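Long-range contacts in O-methyltransferase (Saccharopolyspora spinosa, PDB 4CE0), which probably transfers a methyl group from S-adenosyl-L-methionine to the rhamnose 4'-hydroxyl of spinosyn precursors during antibiotic biosynthesis, with a bound magnesium ion at the active site: residues 7-12 and 90-95; 15-20 and 51-56; 57-62 and 240-245; 181-186 and 210-215. All blocks are in the same frame, centred on the assembly; numbering follows the deposited sequence.

Interaction 1 (7-12 and 90-95); sequences LYLDLL and CIFMRA
F92 and A95 of helix 88-100 meet Y8, L9 and L12 of helix 6-16 in an antiparallel helix pair, the two short axes at 176° and 10.9 Å apart. Helix 88-100 belongs to the Rossmann-like methyltransferase core: on its far side M93 lies against F79 of strand 78-82. Helix 6-16 is added outside that core, and its L7, Y8, L11 and L12 also pack on the second subunit. No hydrogen bond joins the two segments, so the fit rests on carbon surfaces and a few backbone oxygens.

F92 comes first. Its CG is anti to the backbone N (chi1 -174°), and from there the ring reaches over to helix 6-16. The CE1 corner lies 4.1 Å from L9 O, with that carbonyl oxygen near the ring plane at the edge. The neighbouring CD1 touches L12 CD2 at 4.0 Å, the leucine arriving at a slant to the ring. L60 and Q64 of helix 56-73 also touch this ring.

One turn on, A95 turns its methyl toward the partner helix, into a setting made by three side chains. L12 lies against it, although the modelled separation there is too short to be trusted. L9 brings CD2 to 3.9 Å from A95 O and 4.4 Å from A95 CB. Y8 closes the group from the other end of the segment: its CE2 edge lies 3.7 Å from A95 O, near the ring plane, and its OH sits 3.6 Å from A95 CB.

Interaction 2 (15-20 and 51-56); sequences VLTNTI and AHTMIG. With SAH (S-adenosyl-L-homocysteine), chain B.
L16, in the last turn of helix 6-16, turns its carbonyl oxygen to the loop at 51-56. L16 O accepts from T53 N at 3.3 Å, with the donor tilted 33° out of the carbonyl plane, and more weakly from H52 N at 3.1 Å. Beside these bonds L16 CD2 meets H52 CB at 4.1 Å, the two side chains crossing at about a right angle; the imidazole itself leads off to Y153 and to the ring of Y21 of the second subunit. The bonded T53 has OG1 anti to its backbone N (chi1 -173°), where the hydroxyl donates to SAH OXT at 2.6 Å and accepts from I55 N in a capping bond ahead of helix 56-73.

T17 follows. Its CG2 packs on the backbone of G56, 3.8 Å from G56 C, while OG1 is taken by the carbonyls of K13 and K14. The helix ends here in a Schellman motif: N18 adopts a positive phi of 53°, with two bonds running back into the final turn. That reversal brings N18 CB to 3.8 Å from A51 CB, and the same alanine methyl also reaches L16 O at 3.4 Å.

Interaction 3 (57-62 and 240-245); sequences LERLDN and DGTGAY
An Asx turn headed by D240, just before strand 244-247, faces R59 of helix 56-73 at the margin of the magnesium site. D240 has CG between its backbone N and carbonyl carbon (chi1 67°), and its two oxygens do separate work. OD1 holds the turn together, accepting from T242 N at 3.0 Å and from G243 N at 2.9 Å. OD2 receives R59 NH1 at 3.1 Å on its syn lone pair, a fairly straight salt bridge (160°) lying in the guanidinium plane, though the carboxylate is turned 67° against that plane. T242 CG2 lies over one face of the guanidinium, offset toward its rim, 3.4 Å from R59 NH1. A turn further along the helix, N62 ND2 stands over a face of the Y245 ring, 3.3 Å from both CD1 and CE1. E58 OE1 lies 4.3 Å from D240 OD2, two like charges that would disfavour each other, a cost the R59 bridge to D240 probably offsets. R59 NE is salt-bridged in turn to D212, a magnesium ligand. The guanidinium thus lies between two carboxylates: R59 is the second-shell residue, and D240, one shell further out, probably helps orient it toward D212.

Interaction 4 (181-186 and 210-215); sequences VLRLDG and IIDDYF. With MG (magnesium ion), chain C; SAH (S-adenosyl-L-homocysteine), chain B.
Three aspartates crowd their oxygens together: D185 OD1 lies only 3.2 Å from D212 OD2 and equally near D213 OD2, because all three grip one magnesium ion. They take adjacent positions on one side of a roughly octahedral shell, with D185 OD1 and D212 OD2 each 2.0 Å from the metal, and three waters complete it. Two waters are steadied by second carboxylate oxygens: water 2 donates to D185 OD2, and water 3 to D213 OD1.

The site sits at the carboxyl ends of neighbouring parallel strands, 179-184 and 207-211, in the Rossmann-like sheet. I210 N donates to L182 O, L184 N to I210 O at 2.8 Å, and D212 N to L184 O at 2.9 Å, so the ladder runs right up to the metal ligands. On one face L184 CD2 lies beside I211 CD1 at 3.9 Å, the two side chains pointing the same way. On the other, R183 crosses I210 at a slant, its NE 3.9 Å from I210 CG2.

The R183 chain, with CG anti to the backbone N (chi1 -170°) and extended from CG to NE, reaches the carboxylates. NH1 bridges to D185 OD2 at 3.0 Å, meeting it from above the carboxylate plane; NH2 approaches D212, but too closely in the model for that distance to be relied on. R59 and E81 extend this network. Magnesium and arginines together would offset the gathered negative charge, while some of the waters probably mark where sugar hydroxyls reach the metal, as in TylF/MycF relatives.

Helix 6-16 carries one side of interactions 1 and 2, whose centres are 11 Å apart and which meet where L16 packs on F92; both also touch the second subunit. Helix 56-73 starts as the 51-56 loop ends and supplies interaction 3, with L60 packing on F92, T17 and T53. Interactions 3 and 4, centres 9 Å apart, share the sheet, in which strand 244-247 runs antiparallel beside 207-211. Along the chain, interaction 2 falls between the segments of interaction 1, and interaction 4 between those of interaction 3. I55 of interaction 2 packs on D185 and D212, and T53 with the three aspartates brings SAH and magnesium together at the carboxyl ends of the strands.

Interaction 1 (7-12 and 90-95)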
# COMPACT_ATOMS: atom_id res chain seq x y z
N LEU A 7 -8.04 5.71 -4.52
CA LEU A 7 -6.71 5.11 -4.81
C LEU A 7 -6.07 4.52 -3.56
O LEU A 7 -5.56 3.38 -3.56
CB LEU A 7 -5.79 6.16 -5.43
CG LEU A 7 -6.08 6.53 -6.88
CD1 LEU A 7 -5.19 7.67 -7.33
CD2 LEU A 7 -5.90 5.32 -7.76
N TYR A 8 -6.09 5.32 -2.50
CA TYR A 8 -5.63 4.87 -1.18
C TYR A 8 -6.26 3.56 -0.78
O TYR A 8 -5.56 2.58 -0.51
CB TYR A 8 -5.97 5.94 -0.17
CG TYR A 8 -5.69 5.61 1.27
CD1 TYR A 8 -4.41 5.20 1.69
CD2 TYR A 8 -6.69 5.70 2.23
CE1 TYR A 8 -4.14 4.91 3.03
CE2 TYR A 8 -6.42 5.42 3.59
CZ TYR A 8 -5.16 5.03 3.97
OH TYR A 8 -4.93 4.75 5.30
N LEU A 9 -7.59 3.52 -0.76
CA LEU A 9 -8.29 2.32 -0.29
C LEU A 9 -8.08 1.10 -1.20
O LEU A 9 -7.95 -0.04 -0.73
CB LEU A 9 -9.77 2.61 -0.12
CG LEU A 9 -10.08 3.67 0.92
CD1 LEU A 9 -11.58 3.94 1.00
CD2 LEU A 9 -9.59 3.24 2.27
N ASP A 10 -8.02 1.33 -2.50
CA ASP A 10 -7.75 0.25 -3.43
C ASP A 10 -6.36 -0.32 -3.19
O ASP A 10 -6.20 -1.54 -3.10
CB ASP A 10 -7.85 0.75 -4.87
CG ASP A 10 -7.66 -0.37 -5.89
OD1 ASP A 10 -8.51 -1.30 -5.92
OD2 ASP A 10 -6.68 -0.32 -6.66
N LEU A 11 -5.36 0.56 -3.06
CA LEU A 11 -4.03 0.06 -2.72
C LEU A 11 -4.00 -0.70 -1.38
O LEU A 11 -3.37 -1.77 -1.25
CB LEU A 11 -2.99 1.17 -2.75
CG LEU A 11 -1.58 0.79 -2.29
CD1 LEU A 11 -0.95 -0.27 -3.14
CD2 LEU A 11 -0.71 2.10 -2.25
N LEU A 12 -4.68 -0.15 -0.38
CA LEU A 12 -4.71 -0.76 0.95
C LEU A 12 -5.19 -2.22 0.93
O LEU A 12 -4.58 -3.08 1.56
CB LEU A 12 -5.54 0.07 1.92
CG LEU A 12 -5.45 -0.30 3.41
CD1 LEU A 12 -4.01 -0.38 3.91
CD2 LEU A 12 -6.21 0.69 4.24
N CYS A 90 -9.72 -4.78 10.70
CA CYS A 90 -9.87 -3.61 11.54
C CYS A 90 -9.03 -2.44 11.08
O CYS A 90 -9.47 -1.29 11.13
CB CYS A 90 -9.47 -3.97 12.96
SG CYS A 90 -10.68 -5.02 13.79
N ILE A 91 -7.81 -2.73 10.65
CA ILE A 91 -6.99 -1.67 10.01
C ILE A 91 -7.75 -1.04 8.85
O ILE A 91 -7.81 0.20 8.72
CB ILE A 91 -5.64 -2.22 9.55
CG1 ILE A 91 -4.79 -2.58 10.77
CG2 ILE A 91 -4.85 -1.18 8.75
CD1 ILE A 91 -3.65 -3.48 10.45
N PHE A 92 -8.37 -1.89 8.02
CA PHE A 92 -9.12 -1.38 6.90
C PHE A 92 -10.27 -0.48 7.30
O PHE A 92 -10.42 0.59 6.75
CB PHE A 92 -9.65 -2.51 6.02
CG PHE A 92 -10.29 -2.02 4.78
CD1 PHE A 92 -9.51 -1.47 3.75
CD2 PHE A 92 -11.67 -2.06 4.63
CE1 PHE A 92 -10.10 -1.01 2.60
CE2 PHE A 92 -12.28 -1.59 3.49
CZ PHE A 92 -11.48 -1.07 2.45
N MET A 93 -11.06 -0.89 8.30
CA MET A 93 -12.17 -0.03 8.73
C MET A 93 -11.62 1.31 9.22
O MET A 93 -12.19 2.37 8.95
CB MET A 93 -12.99 -0.70 9.84
CG MET A 93 -13.63 -1.96 9.42
SD MET A 93 -14.84 -2.56 10.61
CE MET A 93 -13.74 -3.30 11.77
N ARG A 94 -10.52 1.27 9.93
CA ARG A 94 -9.93 2.53 10.43
C ARG A 94 -9.47 3.37 9.24
O ARG A 94 -9.55 4.60 9.24
CB ARG A 94 -8.77 2.25 11.37
CG ARG A 94 -7.94 3.51 11.80
CD ARG A 94 -8.70 4.50 12.65
NE ARG A 94 -7.99 5.79 12.81
CZ ARG A 94 -8.21 6.87 12.05
NH1 ARG A 94 -9.07 6.85 11.04
NH2 ARG A 94 -7.55 7.98 12.30
N ALA A 95 -9.02 2.69 8.19
CA ALA A 95 -8.50 3.42 7.02
C ALA A 95 -9.66 4.06 6.24
O ALA A 95 -9.51 5.14 5.68
CB ALA A 95 -7.68 2.52 6.15

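Interaction 2 (15-20 and 51-56)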
# COMPACT_ATOMS: atom_id res chain seq x y z
N VAL A 15 -2.53 -4.34 -0.33
CA VAL A 15 -1.49 -4.47 0.69
C VAL A 15 -1.89 -5.41 1.85
O VAL A 15 -1.12 -6.28 2.23
CB VAL A 15 -1.09 -3.10 1.25
CG1 VAL A 15 0.06 -3.25 2.23
CG2 VAL A 15 -0.74 -2.17 0.07
N LEU A 16 -3.08 -5.23 2.41
CA LEU A 16 -3.51 -6.02 3.56
C LEU A 16 -3.62 -7.52 3.25
O LEU A 16 -3.42 -8.35 4.12
CB LEU A 16 -4.87 -5.51 4.05
CG LEU A 16 -4.86 -4.15 4.71
CD1 LEU A 16 -6.29 -3.57 4.79
CD2 LEU A 16 -4.24 -4.28 6.06
N THR A 17 -3.98 -7.85 2.01
CA THR A 17 -4.00 -9.24 1.54
C THR A 17 -2.64 -9.71 1.00
O THR A 17 -2.50 -10.85 0.56
CB THR A 17 -4.98 -9.38 0.39
OG1 THR A 17 -4.68 -8.36 -0.55
CG2 THR A 17 -6.45 -9.22 0.87
N ASN A 18 -1.66 -8.82 1.01
CA ASN A 18 -0.33 -9.06 0.45
C ASN A 18 -0.31 -9.56 -0.99
O ASN A 18 0.42 -10.49 -1.31
CB ASN A 18 0.44 -10.02 1.33
CG ASN A 18 1.95 -10.00 1.05
OD1 ASN A 18 2.52 -8.99 0.61
ND2 ASN A 18 2.59 -11.13 1.28
N THR A 19 -1.11 -8.94 -1.85
CA THR A 19 -1.07 -9.27 -3.27
C THR A 19 0.10 -8.56 -3.93
O THR A 19 0.46 -8.89 -5.05
CB THR A 19 -2.35 -8.87 -4.04
OG1 THR A 19 -2.43 -7.44 -4.14
CG2 THR A 19 -3.58 -9.40 -3.36
N ILE A 20 0.70 -7.59 -3.24
CA ILE A 20 1.86 -6.88 -3.77
C ILE A 20 3.11 -7.77 -3.75
O ILE A 20 3.84 -7.80 -4.74
CB ILE A 20 2.21 -5.59 -2.98
CG1 ILE A 20 1.00 -4.66 -2.85
CG2 ILE A 20 3.31 -4.83 -3.66
CD1 ILE A 20 0.43 -4.17 -4.16
N ALA A 51 0.43 -11.80 5.26
CA ALA A 51 -0.69 -10.82 5.13
C ALA A 51 -1.39 -10.52 6.46
O ALA A 51 -1.49 -11.39 7.32
CB ALA A 51 -1.72 -11.29 4.13
N HIS A 52 -1.92 -9.30 6.60
CA HIS A 52 -2.52 -8.85 7.85
C HIS A 52 -3.99 -9.20 7.97
O HIS A 52 -4.59 -9.08 9.05
CB HIS A 52 -2.31 -7.36 8.02
CG HIS A 52 -0.89 -7.00 8.34
ND1 HIS A 52 -0.30 -5.82 7.93
CD2 HIS A 52 0.07 -7.68 9.01
CE1 HIS A 52 0.94 -5.78 8.35
NE2 HIS A 52 1.20 -6.91 9.00
N THR A 53 -4.57 -9.65 6.88
CA THR A 53 -5.90 -10.25 6.92
C THR A 53 -5.94 -11.49 6.05
O THR A 53 -5.22 -11.59 5.06
CB THR A 53 -7.01 -9.28 6.43
OG1 THR A 53 -8.28 -9.88 6.66
CG2 THR A 53 -6.88 -8.95 4.95
N MET A 54 -6.82 -12.42 6.45
CA MET A 54 -7.03 -13.66 5.74
C MET A 54 -8.33 -13.62 4.92
O MET A 54 -8.63 -14.56 4.17
CB MET A 54 -7.00 -14.84 6.73
CG MET A 54 -8.25 -15.01 7.59
SD MET A 54 -8.23 -16.52 8.58
CE MET A 54 -6.93 -16.21 9.78
N ILE A 55 -9.08 -12.52 5.00
CA ILE A 55 -10.41 -12.52 4.38
C ILE A 55 -10.49 -12.33 2.87
O ILE A 55 -11.56 -12.53 2.31
CB ILE A 55 -11.42 -11.54 5.09
CG1 ILE A 55 -11.10 -10.10 4.74
CG2 ILE A 55 -11.42 -11.81 6.57
CD1 ILE A 55 -12.13 -9.07 5.27
N GLY A 56 -9.40 -11.91 2.22
CA GLY A 56 -9.38 -11.75 0.78
C GLY A 56 -10.02 -10.45 0.32
O GLY A 56 -10.65 -9.75 1.12
N SAH B . -7.92 -12.17 9.21
CA SAH B . -9.15 -12.52 9.94
CB SAH B . -8.97 -13.07 11.34
CG SAH B . -10.04 -13.73 12.21
SD SAH B . -9.26 -15.28 12.76
C SAH B . -9.73 -11.16 10.02
O SAH B . -10.63 -11.03 10.83
OXT SAH B . -9.09 -10.36 9.10
C5' SAH B . -10.22 -15.67 14.26
C4' SAH B . -9.91 -14.78 15.47
O4' SAH B . -10.92 -14.89 16.44
C3' SAH B . -8.61 -15.13 16.20
O3' SAH B . -7.80 -13.97 16.21
C2' SAH B . -9.00 -15.59 17.61
O2' SAH B . -8.10 -15.28 18.70
C1' SAH B . -10.37 -14.93 17.76
N9 SAH B . -11.35 -15.61 18.64
C8 SAH B . -12.14 -16.68 18.28
N7 SAH B . -12.94 -16.98 19.31
C5 SAH B . -12.71 -16.09 20.31
C6 SAH B . -13.24 -15.93 21.59
N6 SAH B . -14.20 -16.74 22.05
N1 SAH B . -12.78 -14.92 22.40
C2 SAH B . -11.80 -14.05 21.97
N3 SAH B . -11.27 -14.24 20.72
C4 SAH B . -11.73 -15.21 19.88

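Interaction 3 (57-62 and 240-245)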
# COMPACT_ATOMS: atom_id res chain seq x y z
N LEU A 57 -9.87 -10.16 -0.98
CA LEU A 57 -10.28 -8.89 -1.55
C LEU A 57 -11.79 -8.73 -1.65
O LEU A 57 -12.31 -7.62 -1.54
CB LEU A 57 -9.67 -8.73 -2.96
CG LEU A 57 -8.16 -8.57 -3.17
CD1 LEU A 57 -7.83 -8.42 -4.69
CD2 LEU A 57 -7.58 -7.39 -2.40
N GLU A 58 -12.50 -9.82 -1.93
CA GLU A 58 -13.96 -9.78 -2.10
C GLU A 58 -14.62 -9.41 -0.78
O GLU A 58 -15.56 -8.60 -0.72
CB GLU A 58 -14.50 -11.13 -2.58
CG GLU A 58 -14.77 -11.15 -4.07
CD GLU A 58 -15.01 -12.56 -4.62
OE1 GLU A 58 -14.49 -13.55 -4.05
OE2 GLU A 58 -15.70 -12.66 -5.66
N ARG A 59 -14.13 -9.98 0.30
CA ARG A 59 -14.72 -9.64 1.60
C ARG A 59 -14.27 -8.25 2.11
O ARG A 59 -14.99 -7.57 2.83
CB ARG A 59 -14.50 -10.78 2.59
CG ARG A 59 -15.08 -12.11 2.04
CD ARG A 59 -15.63 -13.01 3.11
NE ARG A 59 -14.62 -13.57 4.00
CZ ARG A 59 -13.88 -14.64 3.72
NH1 ARG A 59 -13.99 -15.25 2.55
NH2 ARG A 59 -13.04 -15.09 4.61
N LEU A 60 -13.09 -7.81 1.72
CA LEU A 60 -12.66 -6.46 2.07
C LEU A 60 -13.51 -5.46 1.27
O LEU A 60 -13.83 -4.38 1.78
CB LEU A 60 -11.17 -6.25 1.77
CG LEU A 60 -10.14 -6.68 2.81
CD1 LEU A 60 -8.78 -6.55 2.18
CD2 LEU A 60 -10.23 -5.86 4.10
N ASP A 61 -13.91 -5.83 0.05
CA ASP A 61 -14.77 -4.95 -0.75
C ASP A 61 -16.14 -4.87 -0.09
O ASP A 61 -16.81 -3.82 -0.10
CB ASP A 61 -14.98 -5.45 -2.18
CG ASP A 61 -13.72 -5.37 -3.05
OD1 ASP A 61 -12.75 -4.68 -2.68
OD2 ASP A 61 -13.72 -6.01 -4.12
N ASN A 62 -16.61 -5.98 0.43
CA ASN A 62 -17.89 -5.93 1.13
C ASN A 62 -17.77 -5.01 2.34
O ASN A 62 -18.67 -4.18 2.64
CB ASN A 62 -18.31 -7.34 1.55
CG ASN A 62 -19.42 -7.33 2.59
OD1 ASN A 62 -19.15 -7.42 3.80
ND2 ASN A 62 -20.65 -7.17 2.15
N ASP A 240 -19.65 -13.97 -1.02
CA ASP A 240 -18.74 -14.66 -1.90
C ASP A 240 -18.82 -16.19 -1.73
O ASP A 240 -17.85 -16.88 -2.02
CB ASP A 240 -17.30 -14.18 -1.63
CG ASP A 240 -16.79 -14.59 -0.25
OD1 ASP A 240 -17.61 -14.96 0.62
OD2 ASP A 240 -15.55 -14.58 -0.04
N GLY A 241 -19.94 -16.70 -1.23
CA GLY A 241 -20.10 -18.13 -0.98
C GLY A 241 -19.44 -18.59 0.31
O GLY A 241 -19.43 -19.78 0.62
N THR A 242 -18.87 -17.64 1.05
CA THR A 242 -18.23 -17.90 2.34
C THR A 242 -18.86 -16.98 3.41
O THR A 242 -19.47 -17.44 4.35
CB THR A 242 -16.72 -17.63 2.28
OG1 THR A 242 -16.12 -18.60 1.42
CG2 THR A 242 -16.07 -17.71 3.67
N GLY A 243 -18.69 -15.68 3.21
CA GLY A 243 -19.24 -14.68 4.08
C GLY A 243 -20.64 -14.29 3.67
O GLY A 243 -21.06 -14.49 2.52
N ALA A 244 -21.37 -13.74 4.62
CA ALA A 244 -22.70 -13.27 4.35
C ALA A 244 -22.95 -12.10 5.25
O ALA A 244 -22.24 -11.91 6.23
CB ALA A 244 -23.71 -14.39 4.61
N TYR A 245 -23.98 -11.31 4.95
CA TYR A 245 -24.29 -10.20 5.82
C TYR A 245 -25.75 -9.83 5.72
O TYR A 245 -26.48 -10.28 4.81
CB TYR A 245 -23.42 -9.00 5.44
CG TYR A 245 -23.82 -8.34 4.15
CD1 TYR A 245 -23.37 -8.85 2.92
CD2 TYR A 245 -24.64 -7.23 4.14
CE1 TYR A 245 -23.72 -8.25 1.70
CE2 TYR A 245 -25.01 -6.62 2.93
CZ TYR A 245 -24.55 -7.12 1.72
OH TYR A 245 -24.91 -6.50 0.55

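Interaction 4 (181-186 and 210-215)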
# COMPACT_ATOMS: atom_id res chain seq x y z
N VAL A 181 -21.50 -0.88 12.47
CA VAL A 181 -21.05 -2.09 11.77
C VAL A 181 -20.53 -3.11 12.78
O VAL A 181 -19.77 -2.79 13.65
CB VAL A 181 -19.94 -1.78 10.70
CG1 VAL A 181 -19.33 -3.05 10.12
CG2 VAL A 181 -20.44 -0.86 9.63
N LEU A 182 -20.95 -4.35 12.64
CA LEU A 182 -20.55 -5.41 13.55
C LEU A 182 -20.06 -6.55 12.69
O LEU A 182 -20.85 -7.14 11.94
CB LEU A 182 -21.74 -5.85 14.44
CG LEU A 182 -21.56 -7.14 15.25
CD1 LEU A 182 -20.38 -7.00 16.22
CD2 LEU A 182 -22.86 -7.54 16.00
N ARG A 183 -18.75 -6.80 12.74
CA ARG A 183 -18.15 -7.86 11.93
C ARG A 183 -17.77 -9.05 12.81
O ARG A 183 -17.07 -8.89 13.80
CB ARG A 183 -16.94 -7.33 11.15
CG ARG A 183 -16.42 -8.32 10.12
CD ARG A 183 -15.28 -7.76 9.23
NE ARG A 183 -15.38 -8.52 8.02
CZ ARG A 183 -14.87 -9.73 7.83
NH1 ARG A 183 -14.06 -10.28 8.74
NH2 ARG A 183 -15.14 -10.35 6.69
N LEU A 184 -18.30 -10.23 12.47
CA LEU A 184 -18.06 -11.46 13.25
C LEU A 184 -17.13 -12.35 12.46
O LEU A 184 -17.42 -12.73 11.31
CB LEU A 184 -19.34 -12.21 13.53
CG LEU A 184 -20.16 -11.80 14.74
CD1 LEU A 184 -20.64 -10.38 14.64
CD2 LEU A 184 -21.33 -12.74 14.84
N ASP A 185 -15.99 -12.63 13.05
CA ASP A 185 -15.02 -13.48 12.40
C ASP A 185 -14.36 -14.33 13.46
O ASP A 185 -13.15 -14.48 13.48
CB ASP A 185 -14.00 -12.64 11.61
CG ASP A 185 -13.34 -13.43 10.48
OD1 ASP A 185 -13.55 -14.68 10.42
OD2 ASP A 185 -12.63 -12.80 9.64
N GLY A 186 -15.17 -14.83 14.38
CA GLY A 186 -14.80 -15.97 15.21
C GLY A 186 -15.50 -17.14 14.55
O GLY A 186 -16.69 -17.05 14.22
N ILE A 210 -22.02 -8.40 9.59
CA ILE A 210 -21.23 -9.15 8.64
C ILE A 210 -20.77 -10.46 9.28
O ILE A 210 -20.18 -10.49 10.36
CB ILE A 210 -20.05 -8.31 8.17
CG1 ILE A 210 -20.53 -7.08 7.40
CG2 ILE A 210 -19.14 -9.13 7.27
CD1 ILE A 210 -19.44 -6.10 7.13
N ILE A 211 -21.06 -11.56 8.61
CA ILE A 211 -20.72 -12.90 9.13
C ILE A 211 -19.64 -13.47 8.21
O ILE A 211 -19.92 -13.88 7.09
CB ILE A 211 -21.91 -13.83 9.14
CG1 ILE A 211 -23.14 -13.19 9.79
CG2 ILE A 211 -21.55 -15.13 9.85
CD1 ILE A 211 -23.03 -13.00 11.29
N ASP A 212 -18.39 -13.53 8.67
CA ASP A 212 -17.33 -13.79 7.74
C ASP A 212 -17.37 -15.23 7.22
O ASP A 212 -16.95 -15.48 6.10
CB ASP A 212 -15.95 -13.48 8.36
CG ASP A 212 -14.83 -13.54 7.33
OD1 ASP A 212 -14.73 -12.59 6.52
OD2 ASP A 212 -14.07 -14.53 7.30
N ASP A 213 -17.86 -16.16 8.05
CA ASP A 213 -17.89 -17.59 7.72
C ASP A 213 -19.27 -18.17 7.88
O ASP A 213 -19.45 -19.26 8.45
CB ASP A 213 -16.93 -18.37 8.63
CG ASP A 213 -15.49 -18.04 8.36
OD1 ASP A 213 -14.92 -18.63 7.42
OD2 ASP A 213 -14.96 -17.15 9.05
N TYR A 214 -20.25 -17.47 7.33
CA TYR A 214 -21.64 -17.92 7.42
C TYR A 214 -21.85 -19.36 6.95
O TYR A 214 -22.83 -19.98 7.33
CB TYR A 214 -22.54 -17.03 6.58
CG TYR A 214 -23.98 -17.45 6.63
CD1 TYR A 214 -24.64 -17.62 7.84
CD2 TYR A 214 -24.69 -17.70 5.47
CE1 TYR A 214 -25.98 -18.03 7.89
CE2 TYR A 214 -26.03 -18.10 5.49
CZ TYR A 214 -26.67 -18.26 6.71
OH TYR A 214 -27.99 -18.63 6.74
N PHE A 215 -20.96 -19.89 6.12
CA PHE A 215 -21.25 -21.20 5.50
C PHE A 215 -20.54 -22.31 6.21
O PHE A 215 -20.72 -23.48 5.91
CB PHE A 215 -21.03 -21.17 4.01
CG PHE A 215 -21.81 -20.07 3.36
CD1 PHE A 215 -23.19 -20.04 3.46
CD2 PHE A 215 -21.19 -19.03 2.75
CE1 PHE A 215 -23.89 -19.00 2.92
CE2 PHE A 215 -21.89 -17.98 2.19
CZ PHE A 215 -23.23 -17.95 2.27
MG MG C . -13.42 -15.79 8.70
N SAH B . -7.92 -12.17 9.21
CA SAH B . -9.15 -12.52 9.94
CB SAH B . -8.97 -13.07 11.34
CG SAH B . -10.04 -13.73 12.21
SD SAH B . -9.26 -15.28 12.76
C SAH B . -9.73 -11.16 10.02
O SAH B . -10.63 -11.03 10.83
OXT SAH B . -9.09 -10.36 9.10
C5' SAH B . -10.22 -15.67 14.26
C4' SAH B . -9.91 -14.78 15.47
O4' SAH B . -10.92 -14.89 16.44
C3' SAH B . -8.61 -15.13 16.20
O3' SAH B . -7.80 -13.97 16.21
C2' SAH B . -9.00 -15.59 17.61
O2' SAH B . -8.10 -15.28 18.70
C1' SAH B . -10.37 -14.93 17.76
N9 SAH B . -11.35 -15.61 18.64
C8 SAH B . -12.14 -16.68 18.28
N7 SAH B . -12.94 -16.98 19.31
C5 SAH B . -12.71 -16.09 20.31
C6 SAH B . -13.24 -15.93 21.59
N6 SAH B . -14.20 -16.74 22.05
N1 SAH B . -12.78 -14.92 22.40
C2 SAH B . -11.80 -14.05 21.97
N3 SAH B . -11.27 -14.24 20.72
C4 SAH B . -11.73 -15.21 19.88
O HOH W 1 -18.39 -15.57 11.21
O HOH W 2 -11.37 -15.19 8.31
O HOH W 3 -12.68 -17.23 7.09
O HOH W 4 -12.37 -17.21 9.81